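PDB 7NVH: trehalose monomycolate exporter MmpL3 from Mycobacterium tuberculosis, which exports trehalose monomycolate, a mycolic acid carrier for the mycobacterial cell envelope, and belongs to the RND permease clan. Local coordinates for residues 64-76 / 156-168. Residues are numbered along the deposited sequence; the frame is centred on the assembly and turned at random. Where two conformers were deposited one is given.
Sequences DRSGHIVAIFQAP and LDGGTVKLAGLQP. With AV0 (Lauryl Maltose Neopentyl Glycol), chain B.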
ATOM      1  N   ASP A  64      10.935  21.088  15.763  1.00 51.76           N
ATOM      2  CA  ASP A  64       9.983  21.254  16.862  1.00 51.76           C
ATOM      3  C   ASP A  64       9.945  19.965  17.671  1.00 51.76           C
ATOM      4  O   ASP A  64       9.147  19.064  17.411  1.00 51.76           O
ATOM      5  CB  ASP A  64       8.605  21.621  16.332  1.00 51.76           C
ATOM      6  CG  ASP A  64       7.703  22.185  17.405  1.00 51.76           C
ATOM      7  OD1 ASP A  64       8.161  23.062  18.164  1.00 51.76           O
ATOM      8  OD2 ASP A  64       6.537  21.747  17.494  1.00 51.76           O
ATOM      9  N   ARG A  65      10.821  19.877  18.666  1.00 51.76           N
ATOM     10  CA  ARG A  65      10.896  18.709  19.539  1.00 51.76           C
ATOM     11  C   ARG A  65      10.037  18.887  20.786  1.00 51.76           C
ATOM     12  O   ARG A  65      10.501  18.719  21.909  1.00 51.76           O
ATOM     13  CB  ARG A  65      12.347  18.441  19.916  1.00 51.76           C
ATOM     14  CG  ARG A  65      13.223  18.053  18.750  1.00 51.76           C
ATOM     15  CD  ARG A  65      14.613  17.680  19.213  1.00 51.76           C
ATOM     16  NE  ARG A  65      15.358  17.004  18.160  1.00 51.76           N
ATOM     17  CZ  ARG A  65      16.149  17.626  17.296  1.00 51.76           C
ATOM     18  NH1 ARG A  65      16.298  18.939  17.362  1.00 51.76           N
ATOM     19  NH2 ARG A  65      16.791  16.935  16.367  1.00 51.76           N
ATOM     20  N   SER A  66       8.768  19.234  20.599  1.00 51.64           N
ATOM     21  CA  SER A  66       7.855  19.412  21.719  1.00 51.64           C
ATOM     22  C   SER A  66       6.748  18.376  21.766  1.00 51.64           C
ATOM     23  O   SER A  66       6.354  17.963  22.857  1.00 51.64           O
ATOM     24  CB  SER A  66       7.225  20.809  21.678  1.00 51.64           C
ATOM     25  OG  SER A  66       6.169  20.861  20.738  1.00 51.64           O
ATOM     26  N   GLY A  67       6.244  17.942  20.616  1.00 51.09           N
ATOM     27  CA  GLY A  67       5.214  16.932  20.545  1.00 51.09           C
ATOM     28  C   GLY A  67       5.720  15.515  20.409  1.00 51.09           C
ATOM     29  O   GLY A  67       4.920  14.617  20.120  1.00 51.09           O
ATOM     30  N   HIS A  68       7.020  15.281  20.597  1.00 49.11           N
ATOM     31  CA  HIS A  68       7.563  13.937  20.442  1.00 49.11           C
ATOM     32  C   HIS A  68       6.954  12.978  21.455  1.00 49.11           C
ATOM     33  O   HIS A  68       6.426  11.923  21.091  1.00 49.11           O
ATOM     34  CB  HIS A  68       9.082  13.970  20.591  1.00 49.11           C
ATOM     35  CG  HIS A  68       9.796  14.487  19.384  1.00 49.11           C
ATOM     36  ND1 HIS A  68       9.150  14.756  18.198  1.00 49.11           N
ATOM     37  CD2 HIS A  68      11.099  14.785  19.180  1.00 49.11           C
ATOM     38  CE1 HIS A  68      10.024  15.198  17.315  1.00 49.11           C
ATOM     39  NE2 HIS A  68      11.215  15.225  17.884  1.00 49.11           N
ATOM     40  N   ILE A  69       7.017  13.333  22.736  1.00 46.17           N
ATOM     41  CA  ILE A  69       6.464  12.520  23.810  1.00 46.17           C
ATOM     42  C   ILE A  69       5.781  13.445  24.802  1.00 46.17           C
ATOM     43  O   ILE A  69       6.374  14.434  25.242  1.00 46.17           O
ATOM     44  CB  ILE A  69       7.543  11.691  24.533  1.00 46.17           C
ATOM     45  CG1 ILE A  69       8.279  10.773  23.561  1.00 46.17           C
ATOM     46  CG2 ILE A  69       6.928  10.878  25.654  1.00 46.17           C
ATOM     47  CD1 ILE A  69       9.445  10.059  24.188  1.00 46.17           C
ATOM     48  N   VAL A  70       4.539  13.131  25.152  1.00 46.11           N
ATOM     49  CA  VAL A  70       3.866  13.737  26.292  1.00 46.11           C
ATOM     50  C   VAL A  70       3.422  12.612  27.215  1.00 46.11           C
ATOM     51  O   VAL A  70       2.776  11.656  26.775  1.00 46.11           O
ATOM     52  CB  VAL A  70       2.683  14.629  25.867  1.00 46.11           C
ATOM     53  CG1 VAL A  70       3.193  15.847  25.124  1.00 46.11           C
ATOM     54  CG2 VAL A  70       1.710  13.870  24.995  1.00 46.11           C
ATOM     55  N   ALA A  71       3.803  12.707  28.481  1.00 45.51           N
ATOM     56  CA  ALA A  71       3.548  11.662  29.465  1.00 45.51           C
ATOM     57  C   ALA A  71       2.582  12.213  30.500  1.00 45.51           C
ATOM     58  O   ALA A  71       2.930  13.121  31.258  1.00 45.51           O
ATOM     59  CB  ALA A  71       4.849  11.198  30.112  1.00 45.51           C
ATOM     60  N   ILE A  72       1.381  11.652  30.544  1.00 46.20           N
ATOM     61  CA  ILE A  72       0.305  12.173  31.375  1.00 46.20           C
ATOM     62  C   ILE A  72       0.378  11.509  32.742  1.00 46.20           C
ATOM     63  O   ILE A  72       0.281  10.283  32.853  1.00 46.20           O
ATOM     64  CB  ILE A  72      -1.061  11.932  30.724  1.00 46.20           C
ATOM     65  CG1 ILE A  72      -1.158  12.681  29.400  1.00 46.20           C
ATOM     66  CG2 ILE A  72      -2.163  12.387  31.648  1.00 46.20           C
ATOM     67  CD1 ILE A  72      -2.359  12.287  28.588  1.00 46.20           C
ATOM     68  N   PHE A  73       0.537  12.315  33.783  1.00 46.89           N
ATOM     69  CA  PHE A  73       0.631  11.823  35.147  1.00 46.89           C
ATOM     70  C   PHE A  73      -0.666  12.102  35.894  1.00 46.89           C
ATOM     71  O   PHE A  73      -1.301  13.137  35.687  1.00 46.89           O
ATOM     72  CB  PHE A  73       1.813  12.467  35.868  1.00 46.89           C
ATOM     73  CG  PHE A  73       3.144  12.020  35.350  1.00 46.89           C
ATOM     74  CD1 PHE A  73       3.812  12.761  34.397  1.00 46.89           C
ATOM     75  CD2 PHE A  73       3.718  10.850  35.804  1.00 46.89           C
ATOM     76  CE1 PHE A  73       5.032  12.348  33.914  1.00 46.89           C
ATOM     77  CE2 PHE A  73       4.937  10.433  35.325  1.00 46.89           C
ATOM     78  CZ  PHE A  73       5.594  11.182  34.378  1.00 46.89           C
ATOM     79  N   GLN A  74      -1.055  11.170  36.757  1.00 47.95           N
ATOM     80  CA  GLN A  74      -2.321  11.232  37.465  1.00 47.95           C
ATOM     81  C   GLN A  74      -2.076  11.296  38.966  1.00 47.95           C
ATOM     82  O   GLN A  74      -1.128  10.702  39.482  1.00 47.95           O
ATOM     83  CB  GLN A  74      -3.198  10.022  37.113  1.00 47.95           C
ATOM     84  CG  GLN A  74      -4.446   9.866  37.962  1.00 47.95           C
ATOM     85  CD  GLN A  74      -5.540   9.100  37.253  1.00 47.95           C
ATOM     86  OE1 GLN A  74      -5.310   8.488  36.211  1.00 47.95           O
ATOM     87  NE2 GLN A  74      -6.742   9.133  37.813  1.00 47.95           N
ATOM     88  N   ALA A  75      -2.952  12.019  39.665  1.00 48.69           N
ATOM     89  CA  ALA A  75      -2.803  12.233  41.094  1.00 48.69           C
ATOM     90  C   ALA A  75      -2.956  10.918  41.860  1.00 48.69           C
ATOM     91  O   ALA A  75      -3.505   9.945  41.340  1.00 48.69           O
ATOM     92  CB  ALA A  75      -3.835  13.251  41.571  1.00 48.69           C
ATOM     93  N   PRO A  76      -2.458  10.862  43.105  1.00 52.69           N
ATOM     94  CA  PRO A  76      -2.447   9.599  43.869  1.00 52.69           C
ATOM     95  C   PRO A  76      -3.818   9.185  44.396  1.00 52.69           C
ATOM     96  O   PRO A  76      -3.987   8.877  45.579  1.00 52.69           O
ATOM     97  CB  PRO A  76      -1.475   9.917  45.012  1.00 52.69           C
ATOM     98  CG  PRO A  76      -0.657  11.030  44.542  1.00 52.69           C
ATOM     99  CD  PRO A  76      -1.552  11.858  43.694  1.00 52.69           C
ATOM    100  N   LEU A 156       7.713   4.662  34.504  1.00 49.80           N
ATOM    101  CA  LEU A 156       7.658   5.837  35.363  1.00 49.80           C
ATOM    102  C   LEU A 156       6.350   5.859  36.144  1.00 49.80           C
ATOM    103  O   LEU A 156       5.306   5.428  35.648  1.00 49.80           O
ATOM    104  CB  LEU A 156       7.791   7.114  34.535  1.00 49.80           C
ATOM    105  CG  LEU A 156       9.090   7.339  33.765  1.00 49.80           C
ATOM    106  CD1 LEU A 156       9.054   8.682  33.060  1.00 49.80           C
ATOM    107  CD2 LEU A 156      10.290   7.251  34.680  1.00 49.80           C
ATOM    108  N   ASP A 157       6.420   6.346  37.383  1.00 49.64           N
ATOM    109  CA  ASP A 157       5.309   6.462  38.323  1.00 49.64           C
ATOM    110  C   ASP A 157       4.808   5.106  38.803  1.00 49.64           C
ATOM    111  O   ASP A 157       3.906   5.057  39.645  1.00 49.64           O
ATOM    112  CB  ASP A 157       4.131   7.258  37.740  1.00 49.64           C
ATOM    113  CG  ASP A 157       3.191   7.786  38.807  1.00 49.64           C
ATOM    114  OD1 ASP A 157       3.607   7.874  39.981  1.00 49.64           O
ATOM    115  OD2 ASP A 157       2.035   8.112  38.469  1.00 49.64           O
ATOM    116  N   GLY A 158       5.369   4.008  38.316  1.00 50.21           N
ATOM    117  CA  GLY A 158       4.883   2.689  38.634  1.00 50.21           C
ATOM    118  C   GLY A 158       3.940   2.095  37.615  1.00 50.21           C
ATOM    119  O   GLY A 158       3.042   1.339  37.998  1.00 50.21           O
ATOM    120  N   GLY A 159       4.111   2.412  36.335  1.00 50.14           N
ATOM    121  CA  GLY A 159       3.210   1.959  35.301  1.00 50.14           C
ATOM    122  C   GLY A 159       1.965   2.795  35.138  1.00 50.14           C
ATOM    123  O   GLY A 159       1.170   2.521  34.230  1.00 50.14           O
ATOM    124  N   THR A 160       1.771   3.809  35.981  1.00 49.58           N
ATOM    125  CA  THR A 160       0.579   4.642  35.903  1.00 49.58           C
ATOM    126  C   THR A 160       0.640   5.624  34.742  1.00 49.58           C
ATOM    127  O   THR A 160      -0.406   6.020  34.218  1.00 49.58           O
ATOM    128  CB  THR A 160       0.389   5.398  37.220  1.00 49.58           C
ATOM    129  OG1 THR A 160       0.529   4.489  38.316  1.00 49.58           O
ATOM    130  CG2 THR A 160      -0.990   6.032  37.283  1.00 49.58           C
ATOM    131  N   VAL A 161       1.843   6.017  34.323  1.00 48.08           N
ATOM    132  CA  VAL A 161       1.980   7.049  33.306  1.00 48.08           C
ATOM    133  C   VAL A 161       1.377   6.582  31.983  1.00 48.08           C
ATOM    134  O   VAL A 161       1.362   5.387  31.663  1.00 48.08           O
ATOM    135  CB  VAL A 161       3.458   7.440  33.137  1.00 48.08           C
ATOM    136  CG1 VAL A 161       4.212   6.379  32.355  1.00 48.08           C
ATOM    137  CG2 VAL A 161       3.577   8.783  32.458  1.00 48.08           C
ATOM    138  N   LYS A 162       0.849   7.537  31.220  1.00 47.82           N
ATOM    139  CA  LYS A 162       0.274   7.275  29.909  0.50 47.82           C
ATOM    140  C   LYS A 162       1.022   8.100  28.876  1.00 47.82           C
ATOM    141  O   LYS A 162       1.068   9.330  28.973  1.00 47.82           O
ATOM    142  CB  LYS A 162      -1.219   7.603  29.879  0.50 47.82           C
ATOM    143  CG  LYS A 162      -1.844   7.759  31.249  0.50 47.82           C
ATOM    144  CD  LYS A 162      -3.233   7.147  31.296  0.50 47.82           C
ATOM    145  CE  LYS A 162      -3.639   6.825  32.723  0.50 47.82           C
ATOM    146  NZ  LYS A 162      -3.448   5.383  33.039  0.50 47.82           N
ATOM    147  N   LEU A 163       1.600   7.427  27.889  1.00 47.98           N
ATOM    148  CA  LEU A 163       2.398   8.093  26.874  1.00 47.98           C
ATOM    149  C   LEU A 163       1.554   8.431  25.655  1.00 47.98           C
ATOM    150  O   LEU A 163       0.720   7.634  25.217  1.00 47.98           O
ATOM    151  CB  LEU A 163       3.582   7.219  26.463  1.00 47.98           C
ATOM    152  CG  LEU A 163       4.275   6.467  27.598  1.00 47.98           C
ATOM    153  CD1 LEU A 163       5.339   5.541  27.042  1.00 47.98           C
ATOM    154  CD2 LEU A 163       4.876   7.440  28.592  1.00 47.98           C
ATOM    155  N   ALA A 164       1.779   9.623  25.115  1.00 47.78           N
ATOM    156  CA  ALA A 164       1.119  10.072  23.902  1.00 47.78           C
ATOM    157  C   ALA A 164       2.074  10.988  23.159  1.00 47.78           C
ATOM    158  O   ALA A 164       3.154  11.321  23.650  1.00 47.78           O
ATOM    159  CB  ALA A 164      -0.200  10.783  24.209  1.00 47.78           C
ATOM    160  N   GLY A 165       1.675  11.388  21.960  1.00 50.72           N
ATOM    161  CA  GLY A 165       2.486  12.306  21.190  1.00 50.72           C
ATOM    162  C   GLY A 165       2.827  11.782  19.814  1.00 50.72           C
ATOM    163  O   GLY A 165       2.238  10.803  19.352  1.00 50.72           O
ATOM    164  N   LEU A 166       3.784  12.423  19.152  1.00 51.04           N
ATOM    165  CA  LEU A 166       4.167  12.027  17.806  1.00 51.04           C
ATOM    166  C   LEU A 166       4.859  10.676  17.763  1.00 51.04           C
ATOM    167  O   LEU A 166       4.598   9.887  16.850  1.00 51.04           O
ATOM    168  CB  LEU A 166       5.088  13.083  17.191  1.00 51.04           C
ATOM    169  CG  LEU A 166       4.411  14.346  16.665  1.00 51.04           C
ATOM    170  CD1 LEU A 166       5.365  15.522  16.736  1.00 51.04           C
ATOM    171  CD2 LEU A 166       3.922  14.138  15.246  1.00 51.04           C
ATOM    172  N   GLN A 167       5.732  10.392  18.722  1.00 49.81           N
ATOM    173  CA  GLN A 167       6.538   9.179  18.686  1.00 49.81           C
ATOM    174  C   GLN A 167       5.790   7.942  19.178  1.00 49.81           C
ATOM    175  O   GLN A 167       5.931   6.879  18.566  1.00 49.81           O
ATOM    176  CB  GLN A 167       7.830   9.379  19.478  1.00 49.81           C
ATOM    177  CG  GLN A 167       8.634  10.579  19.024  1.00 49.81           C
ATOM    178  CD  GLN A 167       8.919  10.563  17.536  1.00 49.81           C
ATOM    179  OE1 GLN A 167       9.116   9.507  16.940  1.00 49.81           O
ATOM    180  NE2 GLN A 167       8.939  11.741  16.926  1.00 49.81           N
ATOM    181  N   PRO A 168       5.028   7.997  20.278  1.00 48.56           N
ATOM    182  CA  PRO A 168       4.211   6.822  20.620  1.00 48.56           C
ATOM    183  C   PRO A 168       3.226   6.441  19.530  1.00 48.56           C
ATOM    184  O   PRO A 168       3.045   5.250  19.246  1.00 48.56           O
ATOM    185  CB  PRO A 168       3.504   7.261  21.906  1.00 48.56           C
ATOM    186  CG  PRO A 168       4.441   8.214  22.517  1.00 48.56           C
ATOM    187  CD  PRO A 168       4.997   8.992  21.365  1.00 48.56           C
TER
HETATM  188  C1  AV0 B 801       5.541  12.999   9.562  1.00 63.35           C
HETATM  189  O1  AV0 B 801       4.335  12.357   9.801  1.00 63.35           O
HETATM  190  C2  AV0 B 801       6.203  12.430   8.322  1.00 63.35           C
HETATM  191  O2  AV0 B 801       6.453  11.040   8.529  1.00 63.35           O
HETATM  192  C3  AV0 B 801       7.500  13.122   8.032  1.00 63.35           C
HETATM  193  O3  AV0 B 801       7.958  12.666   6.728  1.00 63.35           O
HETATM  194  C4  AV0 B 801       7.402  14.610   8.025  1.00 63.35           C
HETATM  195  O4  AV0 B 801       8.753  15.182   8.166  1.00 63.35           O
HETATM  196  C5  AV0 B 801       6.556  15.188   9.162  1.00 63.35           C
HETATM  197  O5  AV0 B 801       5.289  14.450   9.391  1.00 63.35           O
HETATM  198  C6  AV0 B 801       6.224  16.608   8.840  1.00 63.35           C
HETATM  199  O6  AV0 B 801       4.836  16.794   8.956  1.00 63.35           O
HETATM  200  CAA AV0 B 801       3.387   1.302   8.451  1.00 63.35           C
HETATM  201  CAB AV0 B 801       1.530  17.106  21.241  1.00 63.35           C
HETATM  202  OAI AV0 B 801       8.279  13.842   4.252  1.00 63.35           O
HETATM  203  OAJ AV0 B 801      -5.215  19.324  15.558  1.00 63.35           O
HETATM  204  OAL AV0 B 801      -4.330  14.356   9.190  1.00 63.35           O
HETATM  205  OAN AV0 B 801      -1.928  17.472  13.449  1.00 63.35           O
HETATM  206  OAP AV0 B 801       0.087  15.569  13.914  1.00 63.35           O
HETATM  207  OAQ AV0 B 801       9.341  18.470   4.783  1.00 63.35           O
HETATM  208  OAR AV0 B 801      -7.296  18.997  12.910  1.00 63.35           O
HETATM  209  OAS AV0 B 801      11.866  15.917   5.350  1.00 63.35           O
HETATM  210  OAT AV0 B 801      -8.141  16.786  11.261  1.00 63.35           O
HETATM  211  OAU AV0 B 801       9.649  17.775   7.580  1.00 63.35           O
HETATM  212  OAV AV0 B 801      -6.064  15.042  10.602  1.00 63.35           O
HETATM  213  CAW AV0 B 801       3.700   2.618   9.142  1.00 63.35           C
HETATM  214  CAX AV0 B 801       0.942  15.726  20.806  1.00 63.35           C
HETATM  215  CAY AV0 B 801       4.283   3.596   8.134  1.00 63.35           C
HETATM  216  CAZ AV0 B 801       0.981  15.608  19.257  1.00 63.35           C
HETATM  217  CBA AV0 B 801       4.279   5.003   8.733  1.00 63.35           C
HETATM  218  CBB AV0 B 801       0.332  14.269  18.840  1.00 63.35           C
HETATM  219  CBC AV0 B 801       2.864   5.335   9.243  1.00 63.35           C
HETATM  220  CBD AV0 B 801       0.207  14.192  17.285  1.00 63.35           C
HETATM  221  CBE AV0 B 801       2.753   6.870   9.511  1.00 63.35           C
HETATM  222  CBF AV0 B 801       0.016  12.717  16.874  1.00 63.35           C
HETATM  223  CBG AV0 B 801       3.885   7.321  10.529  1.00 63.35           C
HETATM  224  CBH AV0 B 801      -0.005  12.603  15.303  1.00 63.35           C
HETATM  225  CBI AV0 B 801       4.226   8.838  10.282  1.00 63.35           C
HETATM  226  CBJ AV0 B 801       0.858  11.381  14.870  1.00 63.35           C
HETATM  227  CBK AV0 B 801       3.463   9.747  11.346  1.00 63.35           C
HETATM  228  CBL AV0 B 801       0.932  11.311  13.305  1.00 63.35           C
HETATM  229  CBM AV0 B 801       9.224  14.857   4.003  1.00 63.35           C
HETATM  230  CBN AV0 B 801      -5.804  18.069  15.321  1.00 63.35           C
HETATM  231  CBP AV0 B 801      -3.161  15.122   9.368  1.00 63.35           C
HETATM  232  CBQ AV0 B 801       2.393  10.657  10.612  1.00 63.35           C
HETATM  233  CBR AV0 B 801       2.304  11.910  12.840  1.00 63.35           C
HETATM  234  CBS AV0 B 801       3.621  12.939  10.907  1.00 63.35           C
HETATM  235  CBT AV0 B 801       1.039  12.888  10.802  1.00 63.35           C
HETATM  236  OBV AV0 B 801       0.825  14.015  11.675  1.00 63.35           O
HETATM  237  OBX AV0 B 801      -1.240  14.382  10.624  1.00 63.35           O
HETATM  238  OBY AV0 B 801       8.225  15.851   5.976  1.00 63.35           O
HETATM  239  OBZ AV0 B 801      -4.880  16.340  13.891  1.00 63.35           O
HETATM  240  OCB AV0 B 801      -4.033  16.632  11.741  1.00 63.35           O
HETATM  241  CCC AV0 B 801       8.765  16.138   4.628  1.00 63.35           C
HETATM  242  CCD AV0 B 801      -5.548  17.646  13.886  1.00 63.35           C
HETATM  243  CCF AV0 B 801      -2.615  14.895  10.758  1.00 63.35           C
HETATM  244  CCH AV0 B 801      -1.939  16.139  12.826  1.00 63.35           C
HETATM  245  CCJ AV0 B 801      -0.508  14.345  11.904  1.00 63.35           C
HETATM  246  CCL AV0 B 801      -0.557  15.696  12.629  1.00 63.35           C
HETATM  247  CCM AV0 B 801       2.338  12.081  11.293  1.00 63.35           C
HETATM  248  CCN AV0 B 801       9.912  17.152   4.648  1.00 63.35           C
HETATM  249  CCO AV0 B 801      -6.879  17.634  13.130  1.00 63.35           C
HETATM  250  CCQ AV0 B 801      -2.672  16.214  11.531  1.00 63.35           C
HETATM  251  CCR AV0 B 801       9.299  15.487   6.914  1.00 63.35           C
HETATM  252  CCS AV0 B 801      -4.764  15.769  12.531  1.00 63.35           C
HETATM  253  CCT AV0 B 801      10.907  16.966   5.734  1.00 63.35           C
HETATM  254  CCU AV0 B 801      -6.788  16.950  11.809  1.00 63.35           C
HETATM  255  CCV AV0 B 801      10.308  16.617   7.048  1.00 63.35           C
HETATM  256  CCW AV0 B 801      -6.157  15.636  11.920  1.00 63.35           C
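V70, A71 and I72 pair with A164, L163 and K162 as antiparallel neighbours, strand 162-164 forming one edge of a four-stranded antiparallel sheet of order 2-3-1-4, an order repeated by a second sheet later in the chain. Four backbone bonds hold the ladder, two in each hydrogen-bonded pair: V70 N reaches A164 O at 2.7 Å, almost straight, and I72 N reaches K162 O at 2.8 Å. Where strand 162-164 gives way to helix 166-174, the first turn takes over the bonding. L166 N donates to G67 O (2.7 Å), and Q167 N meets a lone pair of H68 O in the carbonyl plane (2.9 Å), so two N-H groups at the helix start are satisfied by the loop before strand 70-74. Q167, bent at chi2 (-53°), runs beside H68 and places NE2 over one face of the H68 imidazole, the amide plane standing almost perpendicular to the ring (88°). At the other end, V161 CG2, which lies anti to the backbone N because CG1 takes the chi1 of 76°, makes a CH-pi contact 3.8 Å from the F73 ring centroid and also touches A71 CB at 3.6 Å. G67, G165 and L166 line the detergent pocket, L166 CD2 lying 3.7 Å from AV0 CBR. On its other side strand 70-74 bonds to strand 127-131; helix 84-94 packs on F73 through W86 and V90, while helix 139-147 meets H68 and Q167 through I142.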